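Local coordinates for trehalose synthase regulatory protein (Candida albicans, PDB 5HUS), which probably regulates trehalose synthesis, with a C-terminal domain of the trehalose-phosphatase family in the HAD clan, at residues 109-114 / 216-221; 154-157 / 163-166. All coordinates share one frame; numbering follows the deposited sequence.

In the fold
Contact 1 lies at one border of the nine-stranded mixed sheet, where outermost strand 111-112 meets the start of helix 218-223. Contact 2 belongs to the other part of the molecule, next to the four-stranded antiparallel sheet, and joins the short helix 156-159 to the long helix 161-179. The two centres are 39 Å apart, on opposite sides of the chain's centre, and the nearest atoms are about 26 Å apart. Along the sequence both segments of contact 2 fall between those of contact 1. The chain thus leaves the HAD-like core, builds the smaller sheet with its helices, and returns, consistent with the core-and-cap architecture of trehalose-phosphatases.

Contact 1. Residues 109-114 / 216-221; sequences NWISLA and LDQKYV
At the border of the large mixed sheet of this HAD-clan domain, outermost strand 111-112 is met by the first turn of helix 218-223, with I111 and Q218 carrying most of the contact. The CG1-CD1 arm of I111 lies alongside the chain of Q218, the two side chains running past each other in opposite directions. I111 CG1 is 3.8 Å from Q218 CD, and I111 CD1 is 4.0 Å from Q218 CG, so the aliphatic arm covers both the methylene and the amide carbon. Farther on, I111 CD1 reaches V221 CG1 at 4.0 Å, one helical turn beyond Q218.

The polar end of Q218 goes to the backbone carbonyl of N109. Its CG stands anti to the backbone N (chi1 -173°), carrying the side chain off the helix toward 109-111. Q218 NE2 donates to N109 O over 3.3 Å, coming from above the carbonyl plane instead of along a lone pair. A water also bridges the pair, lying 2.8 Å from N109 O and 2.7 Å from Q218 OE1. Both ends of the amide are therefore tied, directly or through water, to the same carbonyl, which should limit rotation about the last torsion of Q218.

The helix start is itself capped: D217 OD1 accepts from Y220 N at 3.0 Å. Around the apolar half, I111 also packs on L104 and I225, while V221 faces L207 and C211 of helix 200-213. Strand 111-112 pairs antiparallel with 101-103, and the contact as a whole is a helix's first turn packed on the edge strand of the HAD-type mixed sheet.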
loop_
_atom_site.group_PDB
_atom_site.type_symbol
_atom_site.label_atom_id
_atom_site.label_comp_id
_atom_site.label_asym_id
_atom_site.label_seq_id
_atom_site.Cartn_x
_atom_site.Cartn_y
_atom_site.Cartn_z
ATOM N N ASN A 109 6.453 14.737 -10.855
ATOM C CA ASN A 109 7.581 13.944 -10.389
ATOM C C ASN A 109 7.257 13.085 -9.177
ATOM O O ASN A 109 6.382 13.420 -8.385
ATOM C CB ASN A 109 8.755 14.865 -10.060
ATOM C CG ASN A 109 9.332 15.518 -11.291
ATOM O OD1 ASN A 109 9.489 14.874 -12.329
ATOM N ND2 ASN A 109 9.643 16.803 -11.191
ATOM N N TRP A 110 7.974 11.975 -9.042
ATOM C CA TRP A 110 7.851 11.133 -7.864
ATOM C C TRP A 110 8.699 11.653 -6.727
ATOM O O TRP A 110 9.827 12.114 -6.929
ATOM C CB TRP A 110 8.270 9.690 -8.158
ATOM C CG TRP A 110 7.403 8.964 -9.125
ATOM C CD1 TRP A 110 7.529 8.945 -10.485
ATOM C CD2 TRP A 110 6.290 8.117 -8.811
ATOM N NE1 TRP A 110 6.553 8.148 -11.039
ATOM C CE2 TRP A 110 5.782 7.627 -10.032
ATOM C CE3 TRP A 110 5.674 7.730 -7.616
ATOM C CZ2 TRP A 110 4.684 6.768 -10.092
ATOM C CZ3 TRP A 110 4.582 6.877 -7.676
ATOM C CH2 TRP A 110 4.097 6.407 -8.909
ATOM N N ILE A 111 8.145 11.551 -5.530
ATOM C CA ILE A 111 8.888 11.740 -4.300
ATOM C C ILE A 111 9.471 10.411 -3.868
ATOM O O ILE A 111 8.762 9.408 -3.815
ATOM C CB ILE A 111 8.000 12.277 -3.177
ATOM C CG1 ILE A 111 7.475 13.668 -3.526
ATOM C CG2 ILE A 111 8.765 12.278 -1.850
ATOM C CD1 ILE A 111 6.346 14.117 -2.627
ATOM N N SER A 112 10.761 10.396 -3.567
ATOM C CA SER A 112 11.389 9.176 -3.084
ATOM C C SER A 112 11.438 9.183 -1.559
ATOM O O SER A 112 12.270 9.855 -0.946
ATOM C CB SER A 112 12.790 9.018 -3.672
ATOM O OG SER A 112 13.346 7.762 -3.313
ATOM N N LEU A 113 10.521 8.441 -0.950
ATOM C CA LEU A 113 10.566 8.210 0.482
ATOM C C LEU A 113 11.721 7.263 0.793
ATOM O O LEU A 113 12.390 7.392 1.823
ATOM C CB LEU A 113 9.229 7.647 0.967
ATOM C CG LEU A 113 8.948 7.581 2.464
ATOM C CD1 LEU A 113 9.290 8.889 3.166
ATOM C CD2 LEU A 113 7.479 7.226 2.678
ATOM N N ALA A 114 11.949 6.306 -0.109
ATOM C CA ALA A 114 13.131 5.460 -0.054
ATOM C C ALA A 114 14.371 6.339 -0.172
ATOM O O ALA A 114 14.387 7.295 -0.949
ATOM C CB ALA A 114 13.101 4.414 -1.168
ATOM N N LEU A 216 1.362 21.067 2.482
ATOM C CA LEU A 216 2.776 21.094 2.110
ATOM C C LEU A 216 2.972 21.014 0.605
ATOM O O LEU A 216 2.325 20.212 -0.065
ATOM C CB LEU A 216 3.523 19.938 2.767
ATOM C CG LEU A 216 3.208 19.660 4.229
ATOM C CD1 LEU A 216 3.973 18.446 4.700
ATOM C CD2 LEU A 216 3.530 20.881 5.087
ATOM N N ASP A 217 3.868 21.829 0.063
ATOM C CA ASP A 217 4.239 21.636 -1.332
ATOM C C ASP A 217 5.380 20.629 -1.424
ATOM O O ASP A 217 6.040 20.321 -0.427
ATOM C CB ASP A 217 4.613 22.959 -2.015
ATOM C CG ASP A 217 5.704 23.718 -1.292
ATOM O OD1 ASP A 217 6.612 23.086 -0.712
ATOM O OD2 ASP A 217 5.658 24.965 -1.318
ATOM N N GLN A 218 5.602 20.129 -2.632
ATOM C CA GLN A 218 6.534 19.039 -2.869
ATOM C C GLN A 218 7.956 19.392 -2.469
ATOM O O GLN A 218 8.662 18.569 -1.889
ATOM C CB GLN A 218 6.493 18.641 -4.340
ATOM C CG GLN A 218 7.293 17.408 -4.676
ATOM C CD GLN A 218 6.625 16.594 -5.757
ATOM O OE1 GLN A 218 5.397 16.487 -5.795
ATOM N NE2 GLN A 218 7.424 16.020 -6.647
ATOM N N LYS A 219 8.368 20.617 -2.782
ATOM C CA LYS A 219 9.728 21.050 -2.482
ATOM C C LYS A 219 10.007 20.972 -0.987
ATOM O O LYS A 219 11.093 20.573 -0.577
ATOM C CB LYS A 219 9.971 22.469 -3.000
ATOM C CG LYS A 219 10.038 22.555 -4.520
ATOM C CD LYS A 219 10.666 23.863 -4.982
ATOM C CE LYS A 219 10.785 23.917 -6.499
ATOM N NZ LYS A 219 11.598 22.792 -7.050
ATOM N N TYR A 220 9.019 21.333 -0.173
ATOM C CA TYR A 220 9.178 21.240 1.274
ATOM C C TYR A 220 9.351 19.787 1.696
ATOM O O TYR A 220 10.239 19.461 2.482
ATOM C CB TYR A 220 7.981 21.863 1.998
ATOM C CG TYR A 220 8.016 21.671 3.498
ATOM C CD1 TYR A 220 8.644 22.596 4.321
ATOM C CD2 TYR A 220 7.418 20.564 4.092
ATOM C CE1 TYR A 220 8.680 22.421 5.693
ATOM C CE2 TYR A 220 7.450 20.381 5.459
ATOM C CZ TYR A 220 8.080 21.313 6.256
ATOM O OH TYR A 220 8.108 21.123 7.618
ATOM N N VAL A 221 8.494 18.917 1.170
ATOM C CA VAL A 221 8.546 17.500 1.499
ATOM C C VAL A 221 9.895 16.891 1.115
ATOM O O VAL A 221 10.515 16.185 1.912
ATOM C CB VAL A 221 7.415 16.721 0.801
ATOM C CG1 VAL A 221 7.567 15.225 1.042
ATOM C CG2 VAL A 221 6.067 17.208 1.291
HETATM O O HOH W 1 4.907 13.856 -6.025
#

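Contact 2. Residues 154-157 / 163-166; sequences GKSF and RSLD
S164, on the first turns of helix 161-179, points its side chain at S156 and F157 of the short helix 156-159. Its CB comes within 3.7 Å of both S156 OG and S156 O, packing its methylene against S156. One bond farther, with OG anti to the backbone N (chi1 -174°), the hydroxyl lies between two neighbours. S164 OG donates to S156 OG at 3.1 Å, and it also sits at the edge of the F157 ring, near the ring plane, 3.8 Å from F157 CD1. The same edge continues onto L165, where F157 CE1 touches L165 CD2 at 4.0 Å; the aromatic rim thus spans two successive residues of the long helix.

S156 OG in turn bonds to A153 O, just ahead of the segment, so the buried hydroxyls form a hydrogen-bonded chain from S164 through S156 to a backbone carbonyl. Between the two helices the F157 and S164 CA atoms are 5.3 Å apart. The short side chain of S164 is consistent with so close an approach, and the donor-acceptor chain satisfies polar groups that would otherwise be costly to bury.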
loop_
_atom_site.group_PDB
_atom_site.type_symbol
_atom_site.label_atom_id
_atom_site.label_comp_id
_atom_site.label_asym_id
_atom_site.label_seq_id
_atom_site.Cartn_x
_atom_site.Cartn_y
_atom_site.Cartn_z
ATOM N N GLY A 154 6.851 -19.745 -7.713
ATOM C CA GLY A 154 6.573 -20.149 -9.078
ATOM C C GLY A 154 6.178 -21.611 -9.144
ATOM O O GLY A 154 5.361 -22.076 -8.351
ATOM N N LYS A 155 6.794 -22.338 -10.069
ATOM C CA LYS A 155 6.443 -23.734 -10.310
ATOM C C LYS A 155 6.968 -24.665 -9.220
ATOM O O LYS A 155 6.498 -25.796 -9.090
ATOM C CB LYS A 155 6.969 -24.182 -11.678
ATOM C CG LYS A 155 6.340 -25.476 -12.190
ATOM C CD LYS A 155 7.009 -25.951 -13.471
ATOM C CE LYS A 155 6.591 -27.376 -13.815
ATOM N NZ LYS A 155 7.525 -28.010 -14.784
ATOM N N SER A 156 7.934 -24.197 -8.433
ATOM C CA SER A 156 8.487 -25.022 -7.360
ATOM C C SER A 156 7.406 -25.368 -6.344
ATOM O O SER A 156 7.486 -26.392 -5.663
ATOM C CB SER A 156 9.654 -24.314 -6.666
ATOM O OG SER A 156 9.194 -23.333 -5.749
ATOM N N PHE A 157 6.392 -24.512 -6.261
ATOM C CA PHE A 157 5.301 -24.673 -5.304
ATOM C C PHE A 157 4.427 -25.871 -5.650
ATOM O O PHE A 157 3.879 -26.525 -4.763
ATOM C CB PHE A 157 4.450 -23.404 -5.253
ATOM C CG PHE A 157 3.554 -23.318 -4.052
ATOM C CD1 PHE A 157 4.075 -22.993 -2.809
ATOM C CD2 PHE A 157 2.191 -23.539 -4.165
ATOM C CE1 PHE A 157 3.253 -22.901 -1.698
ATOM C CE2 PHE A 157 1.363 -23.449 -3.058
ATOM C CZ PHE A 157 1.895 -23.129 -1.824
ATOM N N ARG A 163 8.872 -28.479 0.047
ATOM C CA ARG A 163 10.226 -28.001 -0.215
ATOM C C ARG A 163 10.223 -26.501 -0.483
ATOM O O ARG A 163 11.100 -25.772 -0.015
ATOM C CB ARG A 163 10.843 -28.741 -1.401
ATOM C CG ARG A 163 12.221 -28.234 -1.784
ATOM C CD ARG A 163 12.695 -28.827 -3.098
ATOM N NE ARG A 163 14.012 -28.319 -3.469
ATOM C CZ ARG A 163 14.678 -28.688 -4.558
ATOM N NH1 ARG A 163 14.149 -29.572 -5.395
ATOM N NH2 ARG A 163 15.874 -28.172 -4.813
ATOM N N SER A 164 9.226 -26.052 -1.239
ATOM C CA SER A 164 9.086 -24.642 -1.573
ATOM C C SER A 164 8.915 -23.793 -0.318
ATOM O O SER A 164 9.680 -22.852 -0.091
ATOM C CB SER A 164 7.902 -24.438 -2.518
ATOM O OG SER A 164 7.830 -23.096 -2.964
ATOM N N LEU A 165 7.918 -24.131 0.497
ATOM C CA LEU A 165 7.660 -23.410 1.744
ATOM C C LEU A 165 8.863 -23.439 2.679
ATOM O O LEU A 165 9.161 -22.449 3.354
ATOM C CB LEU A 165 6.441 -23.994 2.461
ATOM C CG LEU A 165 5.076 -23.704 1.839
ATOM C CD1 LEU A 165 4.009 -24.539 2.520
ATOM C CD2 LEU A 165 4.749 -22.224 1.944
ATOM N N ASP A 166 9.541 -24.583 2.722
ATOM C CA ASP A 166 10.738 -24.733 3.536
ATOM C C ASP A 166 11.818 -23.760 3.077
ATOM O O ASP A 166 12.432 -23.069 3.892
ATOM C CB ASP A 166 11.256 -26.174 3.475
ATOM C CG ASP A 166 10.430 -27.133 4.320
ATOM O OD1 ASP A 166 9.317 -26.756 4.745
ATOM O OD2 ASP A 166 10.891 -28.271 4.551
#